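HTH-type transcriptional regulator cbl (Escherichia coli K12, PDB 2FYI) regulates transcription in the sulphate starvation response as a LysR-family DNA-binding protein, of which this chain is the cofactor-binding domain. Local coordinates at the interface of chains A and B. Residues are numbered along the deposited sequence; one frame, centred on the assembly and turned at random. Chains: chain A/B, HTH-type transcriptional regulator cbl.

Contact 1: the interface of chains A and B. Residues chain A 45-49; chain B 142-144.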
loop_
_atom_site.group_PDB
_atom_site.type_symbol
_atom_site.label_atom_id
_atom_site.label_comp_id
_atom_site.label_asym_id
_atom_site.label_seq_id
_atom_site.Cartn_x
_atom_site.Cartn_y
_atom_site.Cartn_z
ATOM N N LEU A 45 18.313 2.190 -11.717
ATOM C CA LEU A 45 17.545 1.302 -10.877
ATOM C C LEU A 45 16.051 1.643 -10.981
ATOM O O LEU A 45 15.682 2.760 -10.724
ATOM C CB LEU A 45 18.013 1.490 -9.445
ATOM C CG LEU A 45 17.211 0.663 -8.465
ATOM C CD1 LEU A 45 17.537 -0.819 -8.664
ATOM C CD2 LEU A 45 17.578 1.075 -7.082
ATOM N N GLU A 46 15.193 0.698 -11.358
ATOM C CA GLU A 46 13.735 0.923 -11.351
ATOM C C GLU A 46 13.009 -0.059 -10.434
ATOM O O GLU A 46 13.378 -1.248 -10.390
ATOM C CB GLU A 46 13.143 0.749 -12.730
ATOM C CG GLU A 46 13.617 1.721 -13.749
ATOM C CD GLU A 46 13.306 1.251 -15.179
ATOM O OE1 GLU A 46 12.734 0.122 -15.314
ATOM O OE2 GLU A 46 13.652 1.994 -16.158
ATOM N N LEU A 47 11.973 0.410 -9.725
ATOM C CA LEU A 47 11.184 -0.488 -8.882
ATOM C C LEU A 47 9.729 -0.501 -9.253
ATOM O O LEU A 47 9.165 0.555 -9.519
ATOM C CB LEU A 47 11.220 -0.063 -7.426
ATOM C CG LEU A 47 12.449 0.302 -6.599
ATOM C CD1 LEU A 47 12.291 -0.529 -5.300
ATOM C CD2 LEU A 47 13.776 0.015 -7.323
ATOM N N ILE A 48 9.114 -1.684 -9.221
ATOM C CA ILE A 48 7.666 -1.823 -9.374
ATOM C C ILE A 48 7.149 -2.395 -8.073
ATOM O O ILE A 48 7.701 -3.367 -7.553
ATOM C CB ILE A 48 7.262 -2.810 -10.499
ATOM C CG1 ILE A 48 8.391 -2.940 -11.537
ATOM C CG2 ILE A 48 5.916 -2.425 -11.107
ATOM C CD1 ILE A 48 7.966 -3.110 -13.071
ATOM N N GLN A 49 6.097 -1.799 -7.533
ATOM C CA GLN A 49 5.464 -2.356 -6.355
ATOM C C GLN A 49 4.259 -3.178 -6.752
ATOM O O GLN A 49 3.464 -2.757 -7.578
ATOM C CB GLN A 49 5.001 -1.249 -5.428
ATOM C CG GLN A 49 4.243 -1.732 -4.186
ATOM C CD GLN A 49 3.745 -0.556 -3.358
ATOM O OE1 GLN A 49 3.948 0.608 -3.737
ATOM N NE2 GLN A 49 3.093 -0.839 -2.242
ATOM N N VAL B 142 10.641 6.068 -12.671
ATOM C CA VAL B 142 11.618 5.127 -12.113
ATOM C C VAL B 142 11.075 4.235 -11.009
ATOM O O VAL B 142 11.728 3.249 -10.626
ATOM C CB VAL B 142 12.845 5.822 -11.560
ATOM C CG1 VAL B 142 13.729 6.218 -12.682
ATOM C CG2 VAL B 142 12.429 6.997 -10.738
ATOM N N LEU B 143 9.912 4.593 -10.474
ATOM C CA LEU B 143 9.262 3.772 -9.480
ATOM C C LEU B 143 7.751 3.843 -9.691
ATOM O O LEU B 143 7.188 4.928 -9.768
ATOM C CB LEU B 143 9.722 4.217 -8.079
ATOM C CG LEU B 143 9.144 3.851 -6.687
ATOM C CD1 LEU B 143 7.953 2.970 -6.707
ATOM C CD2 LEU B 143 10.207 3.275 -5.758
ATOM N N SER B 144 7.109 2.685 -9.846
ATOM C CA SER B 144 5.644 2.600 -9.899
ATOM C C SER B 144 5.119 2.045 -8.602
ATOM O O SER B 144 5.304 0.862 -8.311
ATOM C CB SER B 144 5.182 1.680 -11.012
ATOM O OG SER B 144 5.488 2.275 -12.258
#
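B:Val142 and A:Leu47 meet through their backbones at an intermolecular parallel strand pairing, in which strand 43-49 of chain A takes the short strand 143-145 of chain B onto its edge. Against the other chain B:Val142 hides 43 Å² and A:Leu47 42 Å², and B:Ser144 follows with 37 Å². The pairing is identified by bridges of A:Leu47 with B:Leu143 and of A:Ile48 with B:Ser144, both parallel, and by a ladder of three backbone hydrogen bonds. At its start A:Leu47 N donates to B:Val142 O over 3.0 Å, an N-H that is moderately straight at 155°. A:Leu47 then uses its carbonyl as well: B:Ser144 N lies 3.0 Å from A:Leu47 O. The ladder continues where A:Gln49 N gives its hydrogen to B:Ser144 O at 2.9 Å. A:Leu47 and B:Ser144 thus each spend both backbone polar groups on the partner chain, which fixes the register of the two strands without calling on side-chain chemistry.

The two leucines pack on one side of the ladder. The A:Leu47 and B:Leu143 side chains cross obliquely, and the touching parts are the branch carbon of one and a methyl of the other, A:Leu47 CG to B:Leu143 CD2 at 3.8 Å. In B:Leu143 CG stands anti to the backbone N (chi1 168°), a turn that carries CG and its two methyls toward A:Leu47. The other leucine methyl, B:Leu143 CD1, comes to 3.9 Å from A:Leu47 O. B:Ser144 contributes mainly backbone, since its side chain makes a looser contact with A:Ile48 on the other side of the ladder. Because both chains are copies of one protein, a twin of this pairing occurs with the chains exchanged, consistent with a dimer interface, although the structure alone does not establish the oligomer in solution. At the B:Ser144 end, the serine methylene CB stands 4.2 Å from the branch methyl A:Ile48 CG2.

Contact 2: the interface of chains A and B. Residues chain A 22, 145-147, 149-150; chain B 22, 25-26, 49, 147.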
loop_
_atom_site.group_PDB
_atom_site.type_symbol
_atom_site.label_atom_id
_atom_site.label_comp_id
_atom_site.label_asym_id
_atom_site.label_seq_id
_atom_site.Cartn_x
_atom_site.Cartn_y
_atom_site.Cartn_z
ATOM N N HIS A 22 5.144 -3.732 -0.576
ATOM C CA HIS A 22 5.196 -2.560 0.272
ATOM C C HIS A 22 6.173 -2.774 1.403
ATOM O O HIS A 22 6.998 -1.899 1.728
ATOM C CB HIS A 22 3.808 -2.306 0.853
ATOM C CG HIS A 22 3.766 -1.175 1.834
ATOM N ND1 HIS A 22 4.117 -1.326 3.165
ATOM C CD2 HIS A 22 3.426 0.127 1.675
ATOM C CE1 HIS A 22 3.998 -0.162 3.777
ATOM N NE2 HIS A 22 3.585 0.734 2.894
ATOM N N ALA A 145 -5.727 -5.551 5.488
ATOM C CA ALA A 145 -4.872 -4.516 4.936
ATOM C C ALA A 145 -3.950 -5.062 3.845
ATOM O O ALA A 145 -3.559 -6.226 3.861
ATOM C CB ALA A 145 -4.049 -3.882 6.065
ATOM N N GLN A 146 -3.610 -4.209 2.894
ATOM C CA GLN A 146 -2.557 -4.510 1.957
ATOM C C GLN A 146 -1.179 -4.087 2.433
ATOM O O GLN A 146 -0.203 -4.472 1.816
ATOM C CB GLN A 146 -2.839 -3.884 0.617
ATOM C CG GLN A 146 -3.383 -4.867 -0.303
ATOM C CD GLN A 146 -4.363 -4.269 -1.256
ATOM O OE1 GLN A 146 -4.133 -3.197 -1.842
ATOM N NE2 GLN A 146 -5.489 -4.958 -1.432
ATOM N N ASP A 147 -1.083 -3.319 3.520
ATOM C CA ASP A 147 0.224 -2.854 4.009
ATOM C C ASP A 147 0.236 -2.353 5.460
ATOM O O ASP A 147 -0.799 -2.098 6.048
ATOM C CB ASP A 147 0.730 -1.765 3.085
ATOM C CG ASP A 147 -0.103 -0.498 3.178
ATOM O OD1 ASP A 147 -0.891 -0.229 2.220
ATOM O OD2 ASP A 147 0.020 0.224 4.221
ATOM N N ASP A 149 1.061 0.509 6.880
ATOM C CA ASP A 149 0.788 1.899 7.251
ATOM C C ASP A 149 -0.692 2.110 7.476
ATOM O O ASP A 149 -1.095 2.840 8.394
ATOM C CB ASP A 149 1.333 2.862 6.213
ATOM C CG ASP A 149 2.856 2.802 6.127
ATOM O OD1 ASP A 149 3.546 3.079 7.146
ATOM O OD2 ASP A 149 3.394 2.444 5.048
ATOM N N VAL A 150 -1.506 1.454 6.649
ATOM C CA VAL A 150 -2.923 1.408 6.916
ATOM C C VAL A 150 -3.149 0.822 8.329
ATOM O O VAL A 150 -3.830 1.438 9.168
ATOM C CB VAL A 150 -3.654 0.638 5.826
ATOM C CG1 VAL A 150 -5.114 0.419 6.197
ATOM C CG2 VAL A 150 -3.573 1.391 4.565
ATOM N N HIS B 22 -5.724 2.604 -0.306
ATOM C CA HIS B 22 -4.753 3.105 0.654
ATOM C C HIS B 22 -4.909 4.610 0.870
ATOM O O HIS B 22 -4.909 5.077 2.021
ATOM C CB HIS B 22 -3.349 2.758 0.170
ATOM C CG HIS B 22 -2.260 3.385 0.972
ATOM N ND1 HIS B 22 -1.832 4.681 0.756
ATOM C CD2 HIS B 22 -1.515 2.904 1.998
ATOM C CE1 HIS B 22 -0.890 4.982 1.638
ATOM N NE2 HIS B 22 -0.674 3.917 2.397
ATOM N N ALA B 25 -8.216 5.347 2.941
ATOM C CA ALA B 25 -8.022 4.720 4.228
ATOM C C ALA B 25 -7.178 5.588 5.129
ATOM O O ALA B 25 -7.525 5.779 6.296
ATOM C CB ALA B 25 -7.375 3.395 4.078
ATOM N N ARG B 26 -6.087 6.145 4.611
ATOM C CA ARG B 26 -5.206 6.918 5.491
ATOM C C ARG B 26 -5.497 8.391 5.565
ATOM O O ARG B 26 -5.276 8.984 6.631
ATOM C CB ARG B 26 -3.758 6.807 5.103
ATOM C CG ARG B 26 -3.353 5.449 4.716
ATOM C CD ARG B 26 -1.889 5.265 5.029
ATOM N NE ARG B 26 -1.604 5.539 6.433
ATOM C CZ ARG B 26 -0.509 6.173 6.843
ATOM N NH1 ARG B 26 0.373 6.606 5.950
ATOM N NH2 ARG B 26 -0.296 6.371 8.144
ATOM N N GLN B 49 -9.133 -3.221 2.388
ATOM C CA GLN B 49 -8.340 -2.350 1.526
ATOM C C GLN B 49 -8.073 -3.122 0.253
ATOM O O GLN B 49 -7.780 -4.308 0.294
ATOM C CB GLN B 49 -7.019 -1.996 2.214
ATOM C CG GLN B 49 -6.009 -1.248 1.363
ATOM C CD GLN B 49 -4.623 -1.090 2.045
ATOM O OE1 GLN B 49 -4.397 -1.512 3.205
ATOM N NE2 GLN B 49 -3.687 -0.488 1.315
ATOM N N ASP B 147 1.144 2.951 -3.539
ATOM C CA ASP B 147 0.755 3.833 -2.419
ATOM C C ASP B 147 1.713 4.987 -2.120
ATOM O O ASP B 147 2.862 4.949 -2.491
ATOM C CB ASP B 147 0.466 3.022 -1.149
ATOM C CG ASP B 147 1.711 2.427 -0.535
ATOM O OD1 ASP B 147 1.830 1.177 -0.495
ATOM O OD2 ASP B 147 2.579 3.200 -0.074
HETATM O O HOH W 1 -0.200 -0.525 -0.371
#
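A:Val150 presses its methyl CG2 against the rim of the B:His22 imidazole, 3.6 Å from B:His22 CD2, and both its methyls lie against the amide oxygen B:Gln49 OE1. With CG1 anti to the backbone N (chi1 172°), CG2 is left turned toward ring and amide together. B:His22 is sandwiched within its own chain, B:Asp147 CB over the centre of one face and B:Arg26 CG toward the rim of the other.

Outward from this core, the extended B:Gln49 side chain is held at both ends of its amide. A:Gln146 N donates to B:Gln49 OE1 at 2.8 Å, approaching well above the carbonyl plane. B:Gln49 NE2 gives a nearly straight bond (173°) to A:Asp147 OD1 at 3.0 Å, with amide and carboxylate planes 85° apart. The second carboxylate oxygen, A:Asp147 OD2, receives A:Asp149 N at 2.9 Å and A:Val150 N at 3.1 Å, thereby capping helix 148-157 and fixing the carboxylate's rotation. An alanine in place of A:Asp147 would probably leave B:Gln49 NE2 without its acceptor and these first-turn amides uncapped.

Near the two-fold axis, water 1 lies 2.7 Å from A:Asp147 OD1 and from B:Asp147 OD1, joining two acidic groups whose repulsion it may ease. At the rim, A:His22 NE2 hydrogen-bonds A:Asp149 OD2 within its own chain at 2.8 Å, in the ring plane but strongly bent at the hydrogen. The B:Arg26 guanidinium lays one face over A:Asp149 CB.

In the fold, the site joins the loop after strand 143-145 and the start of helix 148-157 of chain A to helix 22-27 and the end of strand 43-49 of chain B.

The C-alpha centres of contact 1 and contact 2 are about 18 Å apart, and both draw on the same two strands from opposite chains: A 43-49 with B 143-145 in contact 1, B 43-49 with A 143-145 in contact 2. Residue 49 takes part twice, by its backbone in chain A and by its side chain in chain B. By the two-fold symmetry each contact recurs with the chains exchanged, so contact 2 takes up where the twin of contact 1 ends, chain A running on from strand 143-145 into helix 148-157. Contact 2 thus joins the two strand pairings into one continuous interface, plausibly that of a dimer.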